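Long-range contacts in putative esterase (Bacteroides intestinalis DSM 17393, PDB 5VOL), which is a ferulic acid esterase of carbohydrate esterase family 1 that probably releases ferulic acid from arabinoxylan: residues Cys157-Ser163 / Val213-Cys219; Asp218-Phe224 / Gly251-Tyr256. All coordinates share one frame; numbering follows the deposited sequence.

Both contacts lie in the C-terminal half of an alpha/beta-hydrolase fold, their centres about 15 Å apart, and they follow one another along the chain. Contact 1 pairs strands 158-162 and 214-218, neighbours in the parallel part of the central eight-stranded sheet. Contact 2 takes over at the C-terminal end of strand 214-218, where loop 218-224 meets segment 251-256, a turn and the first residues of helix 254-271. D218 and C219 belong to both. S163, just after its strand, packs against D223, H252 and Y256, so the C-terminal end of strand 158-162 touches the loops that carry a probable Ser-His-Asp triad.

Contact 1 of 2, residues Cys157-Ser163 / Val213-Cys219; sequences CAVYAMS and VAWFVDC
Strands 158-162 and 214-218 run parallel, their axes 4.7 Å apart and inclined by 6°, and six backbone hydrogen bonds, from A214 N to C157 O at one end to S163 N to D218 O at the other, fix A158 opposite A214 and M162 opposite D218. A158, Y160 and M162 share one sheet face with A214, F216 and D218. On it the rings of Y160 and F216 form an offset stack, with centroids 4.6 Å apart and planes at 18°. The overlap is partial: Y160 CE2 sits over one face of the F216 ring, toward the rim, 3.3 Å from F216 CD1. Y160 CG lies anti to its backbone N (chi1 -168°), as does F216 CG, which sends the two rings out side by side. Beyond the stack, Y160 OH donates to D218 OD2 at 2.7 Å, approaching from above the carboxylate plane, which stands nearly perpendicular to the phenol ring. The same oxygen has a salt bridge to R248, a charge likely to keep the carboxylate ionised. On the other face, V159 CB lies 3.7 Å from W215 CE3, and V159 CG2 reaches V213 CG1 at 4.0 Å. The indole NE1 is satisfied by L210 O. This V159-W215 face is covered by helix 140-151, through T146 and Q150, and by helix 226-238, where W215 meets M236. Helix 254-271 closes the Y160-F216 face, with Q263 hydrogen-bonded to Y160 OH and F267 edge-to-face with F216, while strand 133-138 continues the sheet beyond 158-162.

Contact 2 of 2, residues Asp218-Phe224 / Gly251-Tyr256; sequences DCGDDDF and GHDWEY. With CA (calcium ion), chain Q.
F224 points its ring edge at one face of the H252 imidazole, and D223 meets that imidazole at its edge. F224 CE1 stands over the centre of the H252 ring, 3.7 Å from H252 CG, and the ring planes are 84° apart, a T-shaped pair. In the imidazole plane, H252 ND1 donates to D223 OD2 at 2.8 Å with an N-H...O angle of 159°, using the syn side of the carboxylate; this bond, with that of H252 NE2 to S139 OG, sets the rotation of the ring. With chi1 near -159°, the D223 carboxylate swings away from its own N and across to H252, and D223 OD1 is held by L225 N. Replacing H252 with alanine removes the imidazole, and is likely to leave D223 OD2 and S139 OG without their mate and the F224 edge without the face it packs on. A water (water 1) donates to D223 OD2 and G251 O and accepts from G220 N, linking both segments while it lies over one face of the Y256 ring. The Y256 ring packs on G220, with Y256 CE1 3.5 Å from G220 CA, and its OH gives D218 OD1 a weak hydrogen bond of 2.8 Å. D253 N-caps helix 254-271: its OD1 accepts from Y256 N at 3.0 Å. Just upstream of D223, D221 chelates a calcium ion through OD1 and OD2, and D222 OD2 binds it at 2.6 Å; D249 of the same chain, Q244 of a neighbouring subunit and two waters complete the site, which thus bridges two chains. S139, H252 and D223 form a hydrogen-bonded series, an arrangement consistent with a Ser-His-Asp triad, as in alpha/beta-hydrolase esterases.

Contact 1 of 2, residues Cys157-Ser163 / Val213-Cys219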
ATOM      1  N   CYS C 157     -25.593  -3.130   7.873  1.00 27.04           N
ATOM      2  CA  CYS C 157     -24.565  -3.438   8.867  1.00 26.98           C
ATOM      3  C   CYS C 157     -23.346  -2.531   8.729  1.00 25.48           C
ATOM      4  O   CYS C 157     -22.582  -2.359   9.690  1.00 26.09           O
ATOM      5  CB  CYS C 157     -24.129  -4.911   8.764  1.00 25.29           C
ATOM      6  SG  CYS C 157     -23.302  -5.368   7.224  1.00 26.29           S
ATOM      7  N   ALA C 158     -23.166  -1.945   7.542  1.00 25.17           N
ATOM      8  CA  ALA C 158     -21.954  -1.184   7.249  1.00 22.96           C
ATOM      9  C   ALA C 158     -22.174  -0.091   6.200  1.00 23.46           C
ATOM     10  O   ALA C 158     -22.896  -0.302   5.234  1.00 20.68           O
ATOM     11  CB  ALA C 158     -20.850  -2.132   6.780  1.00 21.85           C
ATOM     12  N   VAL C 159     -21.502   1.043   6.390  1.00 23.87           N
ATOM     13  CA  VAL C 159     -21.512   2.161   5.447  1.00 23.97           C
ATOM     14  C   VAL C 159     -20.079   2.564   5.083  1.00 21.47           C
ATOM     15  O   VAL C 159     -19.258   2.797   5.964  1.00 19.47           O
ATOM     16  CB  VAL C 159     -22.241   3.395   6.028  1.00 21.96           C
ATOM     17  CG1 VAL C 159     -22.164   4.582   5.052  1.00 20.69           C
ATOM     18  CG2 VAL C 159     -23.704   3.060   6.358  1.00 20.04           C
ATOM     19  N   TYR C 160     -19.790   2.655   3.788  1.00 19.61           N
ATOM     20  CA  TYR C 160     -18.495   3.151   3.328  1.00 20.26           C
ATOM     21  C   TYR C 160     -18.741   4.412   2.498  1.00 19.08           C
ATOM     22  O   TYR C 160     -19.226   4.334   1.382  1.00 19.71           O
ATOM     23  CB  TYR C 160     -17.755   2.102   2.492  1.00 15.11           C
ATOM     24  CG  TYR C 160     -16.300   2.432   2.235  1.00 20.38           C
ATOM     25  CD1 TYR C 160     -15.931   3.413   1.319  1.00 20.25           C
ATOM     26  CD2 TYR C 160     -15.289   1.750   2.909  1.00 18.59           C
ATOM     27  CE1 TYR C 160     -14.579   3.719   1.086  1.00 16.98           C
ATOM     28  CE2 TYR C 160     -13.941   2.042   2.689  1.00 19.20           C
ATOM     29  CZ  TYR C 160     -13.594   3.024   1.781  1.00 23.19           C
ATOM     30  OH  TYR C 160     -12.262   3.296   1.572  1.00 21.50           O
ATOM     31  N   ALA C 161     -18.385   5.559   3.049  1.00 17.04           N
ATOM     32  CA  ALA C 161     -18.669   6.857   2.445  1.00 21.11           C
ATOM     33  C   ALA C 161     -17.434   7.439   1.745  1.00 22.68           C
ATOM     34  O   ALA C 161     -16.466   7.767   2.424  1.00 22.63           O
ATOM     35  CB  ALA C 161     -19.154   7.812   3.525  1.00 17.87           C
ATOM     36  N   MET C 162     -17.466   7.572   0.411  1.00 19.09           N
ATOM     37  CA  MET C 162     -16.320   8.104  -0.349  1.00 19.82           C
ATOM     38  C   MET C 162     -16.522   9.551  -0.754  1.00 22.59           C
ATOM     39  O   MET C 162     -17.502   9.845  -1.438  1.00 22.92           O
ATOM     40  CB  MET C 162     -16.078   7.308  -1.636  1.00 22.25           C
ATOM     41  CG  MET C 162     -16.082   5.795  -1.497  1.00 24.65           C
ATOM     42  SD  MET C 162     -16.151   5.086  -3.150  1.00 25.87           S
ATOM     43  CE  MET C 162     -16.245   3.354  -2.725  1.00 22.92           C
ATOM     44  N   SER C 163     -15.594  10.428  -0.365  1.00 21.20           N
ATOM     45  CA  SER C 163     -15.636  11.837  -0.755  1.00 23.06           C
ATOM     46  C   SER C 163     -17.052  12.387  -0.595  1.00 22.75           C
ATOM     47  O   SER C 163     -17.584  13.029  -1.510  1.00 21.76           O
ATOM     48  CB  SER C 163     -15.178  11.999  -2.200  1.00 21.68           C
ATOM     49  OG  SER C 163     -14.015  11.230  -2.475  1.00 23.81           O
ATOM     50  N   VAL C 213     -23.971   0.127  13.549  1.00 25.76           N
ATOM     51  CA  VAL C 213     -23.503   0.142  12.172  1.00 24.37           C
ATOM     52  C   VAL C 213     -21.987   0.373  12.141  1.00 25.17           C
ATOM     53  O   VAL C 213     -21.458   1.143  12.934  1.00 22.30           O
ATOM     54  CB  VAL C 213     -24.251   1.240  11.352  1.00 25.56           C
ATOM     55  CG1 VAL C 213     -23.761   1.284   9.912  1.00 23.70           C
ATOM     56  CG2 VAL C 213     -25.777   0.985  11.390  1.00 24.85           C
ATOM     57  N   ALA C 214     -21.292  -0.309  11.236  1.00 22.58           N
ATOM     58  CA  ALA C 214     -19.867  -0.067  11.037  1.00 24.60           C
ATOM     59  C   ALA C 214     -19.691   1.050  10.015  1.00 22.44           C
ATOM     60  O   ALA C 214     -20.291   0.982   8.949  1.00 23.69           O
ATOM     61  CB  ALA C 214     -19.161  -1.339  10.561  1.00 20.72           C
ATOM     62  N   TRP C 215     -18.870   2.046  10.338  1.00 20.10           N
ATOM     63  CA  TRP C 215     -18.684   3.223   9.479  1.00 23.59           C
ATOM     64  C   TRP C 215     -17.247   3.394   8.990  1.00 22.26           C
ATOM     65  O   TRP C 215     -16.301   3.234   9.756  1.00 24.06           O
ATOM     66  CB  TRP C 215     -19.099   4.496  10.225  1.00 19.68           C
ATOM     67  CG  TRP C 215     -20.458   4.433  10.860  1.00 24.88           C
ATOM     68  CD1 TRP C 215     -20.759   3.941  12.094  1.00 23.07           C
ATOM     69  CD2 TRP C 215     -21.699   4.914  10.306  1.00 22.81           C
ATOM     70  NE1 TRP C 215     -22.101   4.079  12.346  1.00 26.16           N
ATOM     71  CE2 TRP C 215     -22.704   4.667  11.264  1.00 27.73           C
ATOM     72  CE3 TRP C 215     -22.049   5.523   9.099  1.00 24.31           C
ATOM     73  CZ2 TRP C 215     -24.050   5.001  11.050  1.00 27.32           C
ATOM     74  CZ3 TRP C 215     -23.394   5.864   8.885  1.00 29.06           C
ATOM     75  CH2 TRP C 215     -24.374   5.590   9.857  1.00 25.32           C
ATOM     76  N   PHE C 216     -17.090   3.741   7.718  1.00 22.69           N
ATOM     77  CA  PHE C 216     -15.772   4.005   7.135  1.00 18.96           C
ATOM     78  C   PHE C 216     -15.888   5.272   6.282  1.00 20.15           C
ATOM     79  O   PHE C 216     -16.686   5.317   5.351  1.00 21.62           O
ATOM     80  CB  PHE C 216     -15.311   2.804   6.295  1.00 19.29           C
ATOM     81  CG  PHE C 216     -13.814   2.712   6.089  1.00 23.80           C
ATOM     82  CD1 PHE C 216     -13.120   3.699   5.396  1.00 18.29           C
ATOM     83  CD2 PHE C 216     -13.107   1.608   6.568  1.00 23.35           C
ATOM     84  CE1 PHE C 216     -11.745   3.602   5.188  1.00 22.61           C
ATOM     85  CE2 PHE C 216     -11.734   1.497   6.366  1.00 21.62           C
ATOM     86  CZ  PHE C 216     -11.040   2.501   5.681  1.00 20.66           C
ATOM     87  N   VAL C 217     -15.117   6.299   6.620  1.00 21.44           N
ATOM     88  CA  VAL C 217     -15.124   7.563   5.887  1.00 21.71           C
ATOM     89  C   VAL C 217     -13.776   7.796   5.201  1.00 22.50           C
ATOM     90  O   VAL C 217     -12.721   7.778   5.849  1.00 21.84           O
ATOM     91  CB  VAL C 217     -15.459   8.728   6.825  1.00 20.00           C
ATOM     92  CG1 VAL C 217     -15.352  10.066   6.094  1.00 22.53           C
ATOM     93  CG2 VAL C 217     -16.868   8.514   7.413  1.00 20.85           C
ATOM     94  N   ASP C 218     -13.816   8.025   3.891  1.00 19.93           N
ATOM     95  CA  ASP C 218     -12.611   8.052   3.052  1.00 19.23           C
ATOM     96  C   ASP C 218     -12.672   9.253   2.109  1.00 22.22           C
ATOM     97  O   ASP C 218     -13.525   9.272   1.226  1.00 21.25           O
ATOM     98  CB  ASP C 218     -12.530   6.738   2.264  1.00 19.69           C
ATOM     99  CG  ASP C 218     -11.275   6.595   1.438  1.00 22.70           C
ATOM    100  OD1 ASP C 218     -10.305   7.364   1.615  1.00 20.13           O
ATOM    101  OD2 ASP C 218     -11.264   5.659   0.606  1.00 23.10           O
ATOM    102  N   CYS C 219     -11.784  10.241   2.291  1.00 19.33           N
ATOM    103  CA  CYS C 219     -11.850  11.507   1.527  1.00 18.07           C
ATOM    104  C   CYS C 219     -10.466  12.135   1.340  1.00 22.45           C
ATOM    105  O   CYS C 219      -9.679  12.202   2.288  1.00 23.28           O
ATOM    106  CB  CYS C 219     -12.777  12.503   2.228  1.00 19.83           C
ATOM    107  SG  CYS C 219     -13.075  14.063   1.307  1.00 21.58           S
TER

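Contact 2 of 2, residues Asp218-Phe224 / Gly251-Tyr256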
ATOM      1  N   ASP C 218     -13.816   8.025   3.891  1.00 19.93           N
ATOM      2  CA  ASP C 218     -12.611   8.052   3.052  1.00 19.23           C
ATOM      3  C   ASP C 218     -12.672   9.253   2.109  1.00 22.22           C
ATOM      4  O   ASP C 218     -13.525   9.272   1.226  1.00 21.25           O
ATOM      5  CB  ASP C 218     -12.530   6.738   2.264  1.00 19.69           C
ATOM      6  CG  ASP C 218     -11.275   6.595   1.438  1.00 22.70           C
ATOM      7  OD1 ASP C 218     -10.305   7.364   1.615  1.00 20.13           O
ATOM      8  OD2 ASP C 218     -11.264   5.659   0.606  1.00 23.10           O
ATOM      9  N   CYS C 219     -11.784  10.241   2.291  1.00 19.33           N
ATOM     10  CA  CYS C 219     -11.850  11.507   1.527  1.00 18.07           C
ATOM     11  C   CYS C 219     -10.466  12.135   1.340  1.00 22.45           C
ATOM     12  O   CYS C 219      -9.679  12.202   2.288  1.00 23.28           O
ATOM     13  CB  CYS C 219     -12.777  12.503   2.228  1.00 19.83           C
ATOM     14  SG  CYS C 219     -13.075  14.063   1.307  1.00 21.58           S
ATOM     15  N   GLY C 220     -10.174  12.587   0.121  1.00 18.68           N
ATOM     16  CA  GLY C 220      -8.835  13.016  -0.250  1.00 18.96           C
ATOM     17  C   GLY C 220      -8.414  14.357   0.313  1.00 20.71           C
ATOM     18  O   GLY C 220      -9.251  15.219   0.576  1.00 21.80           O
ATOM     19  N   ASP C 221      -7.108  14.564   0.456  1.00 17.36           N
ATOM     20  CA  ASP C 221      -6.629  15.800   1.060  1.00 21.67           C
ATOM     21  C   ASP C 221      -6.915  17.021   0.178  1.00 24.17           C
ATOM     22  O   ASP C 221      -6.988  18.141   0.686  1.00 24.85           O
ATOM     23  CB  ASP C 221      -5.126  15.703   1.424  1.00 20.86           C
ATOM     24  CG  ASP C 221      -4.193  15.614   0.216  1.00 22.84           C
ATOM     25  OD1 ASP C 221      -4.610  15.196  -0.880  1.00 21.24           O
ATOM     26  OD2 ASP C 221      -2.993  15.946   0.398  1.00 23.25           O
ATOM     27  N   ASP C 222      -7.123  16.814  -1.118  1.00 22.61           N
ATOM     28  CA  ASP C 222      -7.377  17.939  -2.016  1.00 24.79           C
ATOM     29  C   ASP C 222      -8.853  18.064  -2.430  1.00 26.29           C
ATOM     30  O   ASP C 222      -9.181  18.801  -3.353  1.00 24.34           O
ATOM     31  CB  ASP C 222      -6.504  17.834  -3.271  1.00 25.94           C
ATOM     32  CG  ASP C 222      -5.027  17.716  -2.946  1.00 32.30           C
ATOM     33  OD1 ASP C 222      -4.516  18.532  -2.143  1.00 32.24           O
ATOM     34  OD2 ASP C 222      -4.385  16.786  -3.483  1.00 34.74           O
ATOM     35  N   ASP C 223      -9.732  17.358  -1.729  1.00 21.02           N
ATOM     36  CA  ASP C 223     -11.159  17.366  -2.029  1.00 23.86           C
ATOM     37  C   ASP C 223     -11.895  18.561  -1.422  1.00 22.90           C
ATOM     38  O   ASP C 223     -11.689  18.886  -0.255  1.00 23.29           O
ATOM     39  CB  ASP C 223     -11.798  16.067  -1.517  1.00 22.19           C
ATOM     40  CG  ASP C 223     -13.099  15.759  -2.198  1.00 23.09           C
ATOM     41  OD1 ASP C 223     -14.067  16.533  -2.022  1.00 26.02           O
ATOM     42  OD2 ASP C 223     -13.169  14.727  -2.898  1.00 24.01           O
ATOM     43  N   PHE C 224     -12.772  19.195  -2.201  1.00 24.62           N
ATOM     44  CA  PHE C 224     -13.549  20.332  -1.697  1.00 21.46           C
ATOM     45  C   PHE C 224     -14.552  19.897  -0.628  1.00 24.39           C
ATOM     46  O   PHE C 224     -15.047  20.726   0.122  1.00 25.18           O
ATOM     47  CB  PHE C 224     -14.255  21.070  -2.849  1.00 23.22           C
ATOM     48  CG  PHE C 224     -15.506  20.391  -3.354  1.00 26.40           C
ATOM     49  CD1 PHE C 224     -15.456  19.123  -3.898  1.00 27.90           C
ATOM     50  CD2 PHE C 224     -16.727  21.048  -3.322  1.00 31.53           C
ATOM     51  CE1 PHE C 224     -16.606  18.500  -4.381  1.00 26.40           C
ATOM     52  CE2 PHE C 224     -17.881  20.433  -3.805  1.00 36.09           C
ATOM     53  CZ  PHE C 224     -17.817  19.151  -4.330  1.00 27.97           C
ATOM     54  N   GLY C 251      -8.117  14.105  -4.997  1.00 23.24           N
ATOM     55  CA  GLY C 251      -9.290  14.955  -4.977  1.00 24.59           C
ATOM     56  C   GLY C 251     -10.572  14.238  -5.345  1.00 23.92           C
ATOM     57  O   GLY C 251     -10.722  13.033  -5.138  1.00 21.88           O
ATOM     58  N   HIS C 252     -11.507  15.008  -5.892  1.00 23.73           N
ATOM     59  CA  HIS C 252     -12.845  14.532  -6.196  1.00 22.52           C
ATOM     60  C   HIS C 252     -12.783  13.860  -7.551  1.00 23.37           C
ATOM     61  O   HIS C 252     -13.282  14.404  -8.533  1.00 20.49           O
ATOM     62  CB  HIS C 252     -13.848  15.707  -6.211  1.00 23.34           C
ATOM     63  CG  HIS C 252     -15.225  15.351  -5.747  1.00 22.54           C
ATOM     64  ND1 HIS C 252     -15.499  14.970  -4.452  1.00 21.08           N
ATOM     65  CD2 HIS C 252     -16.416  15.351  -6.399  1.00 21.58           C
ATOM     66  CE1 HIS C 252     -16.792  14.728  -4.330  1.00 23.22           C
ATOM     67  NE2 HIS C 252     -17.371  14.965  -5.497  1.00 21.13           N
ATOM     68  N   ASP C 253     -12.172  12.680  -7.622  1.00 19.90           N
ATOM     69  CA  ASP C 253     -11.926  12.075  -8.926  1.00 20.31           C
ATOM     70  C   ASP C 253     -12.003  10.556  -8.897  1.00 19.99           C
ATOM     71  O   ASP C 253     -12.004   9.941  -7.824  1.00 20.25           O
ATOM     72  CB  ASP C 253     -10.562  12.532  -9.466  1.00 20.64           C
ATOM     73  CG  ASP C 253      -9.414  12.157  -8.539  1.00 23.56           C
ATOM     74  OD1 ASP C 253      -9.203  10.947  -8.332  1.00 22.58           O
ATOM     75  OD2 ASP C 253      -8.727  13.064  -8.017  1.00 24.96           O
ATOM     76  N   TRP C 254     -12.066   9.954 -10.080  1.00 18.68           N
ATOM     77  CA  TRP C 254     -12.309   8.519 -10.177  1.00 20.62           C
ATOM     78  C   TRP C 254     -11.106   7.658  -9.806  1.00 21.47           C
ATOM     79  O   TRP C 254     -11.275   6.484  -9.461  1.00 21.53           O
ATOM     80  CB  TRP C 254     -12.822   8.160 -11.579  1.00 19.79           C
ATOM     81  CG  TRP C 254     -14.312   8.185 -11.539  1.00 24.15           C
ATOM     82  CD1 TRP C 254     -15.132   9.207 -11.935  1.00 25.01           C
ATOM     83  CD2 TRP C 254     -15.171   7.174 -10.980  1.00 23.24           C
ATOM     84  NE1 TRP C 254     -16.447   8.882 -11.686  1.00 24.74           N
ATOM     85  CE2 TRP C 254     -16.495   7.641 -11.097  1.00 26.41           C
ATOM     86  CE3 TRP C 254     -14.943   5.910 -10.408  1.00 21.53           C
ATOM     87  CZ2 TRP C 254     -17.594   6.890 -10.666  1.00 24.81           C
ATOM     88  CZ3 TRP C 254     -16.032   5.163  -9.981  1.00 21.30           C
ATOM     89  CH2 TRP C 254     -17.347   5.660 -10.113  1.00 24.27           C
ATOM     90  N   GLU C 255      -9.900   8.213  -9.823  1.00 19.18           N
ATOM     91  CA  GLU C 255      -8.789   7.435  -9.281  1.00 20.54           C
ATOM     92  C   GLU C 255      -9.002   7.246  -7.787  1.00 20.64           C
ATOM     93  O   GLU C 255      -8.684   6.195  -7.240  1.00 20.86           O
ATOM     94  CB  GLU C 255      -7.431   8.098  -9.549  1.00 22.35           C
ATOM     95  CG  GLU C 255      -6.898   7.859 -10.953  1.00 22.06           C
ATOM     96  CD  GLU C 255      -6.696   6.386 -11.276  1.00 24.87           C
ATOM     97  OE1 GLU C 255      -5.784   5.742 -10.694  1.00 22.44           O
ATOM     98  OE2 GLU C 255      -7.459   5.850 -12.116  1.00 24.87           O
ATOM     99  N   TYR C 256      -9.547   8.260  -7.121  1.00 17.95           N
ATOM    100  CA  TYR C 256      -9.834   8.135  -5.701  1.00 20.31           C
ATOM    101  C   TYR C 256     -10.918   7.074  -5.425  1.00 20.67           C
ATOM    102  O   TYR C 256     -10.834   6.334  -4.453  1.00 19.46           O
ATOM    103  CB  TYR C 256     -10.275   9.480  -5.100  1.00 19.55           C
ATOM    104  CG  TYR C 256     -10.011   9.539  -3.613  1.00 21.27           C
ATOM    105  CD1 TYR C 256      -8.744   9.881  -3.129  1.00 22.75           C
ATOM    106  CD2 TYR C 256     -11.001   9.215  -2.691  1.00 19.29           C
ATOM    107  CE1 TYR C 256      -8.476   9.916  -1.760  1.00 21.62           C
ATOM    108  CE2 TYR C 256     -10.736   9.245  -1.313  1.00 20.38           C
ATOM    109  CZ  TYR C 256      -9.472   9.597  -0.861  1.00 21.36           C
ATOM    110  OH  TYR C 256      -9.189   9.642   0.493  1.00 20.19           O
TER
HETATM  111 CA    CA Q 301      -2.468  15.859  -1.983  1.00 30.22          CA
HETATM  112  O   HOH W   1     -11.630  12.664  -2.351  1.00 21.25           O
HETATM  113  O   HOH W   2      -2.090  18.372  -1.301  1.00 25.63           O
HETATM  114  O   HOH W   3      -1.472  16.371  -4.267  1.00 24.34           O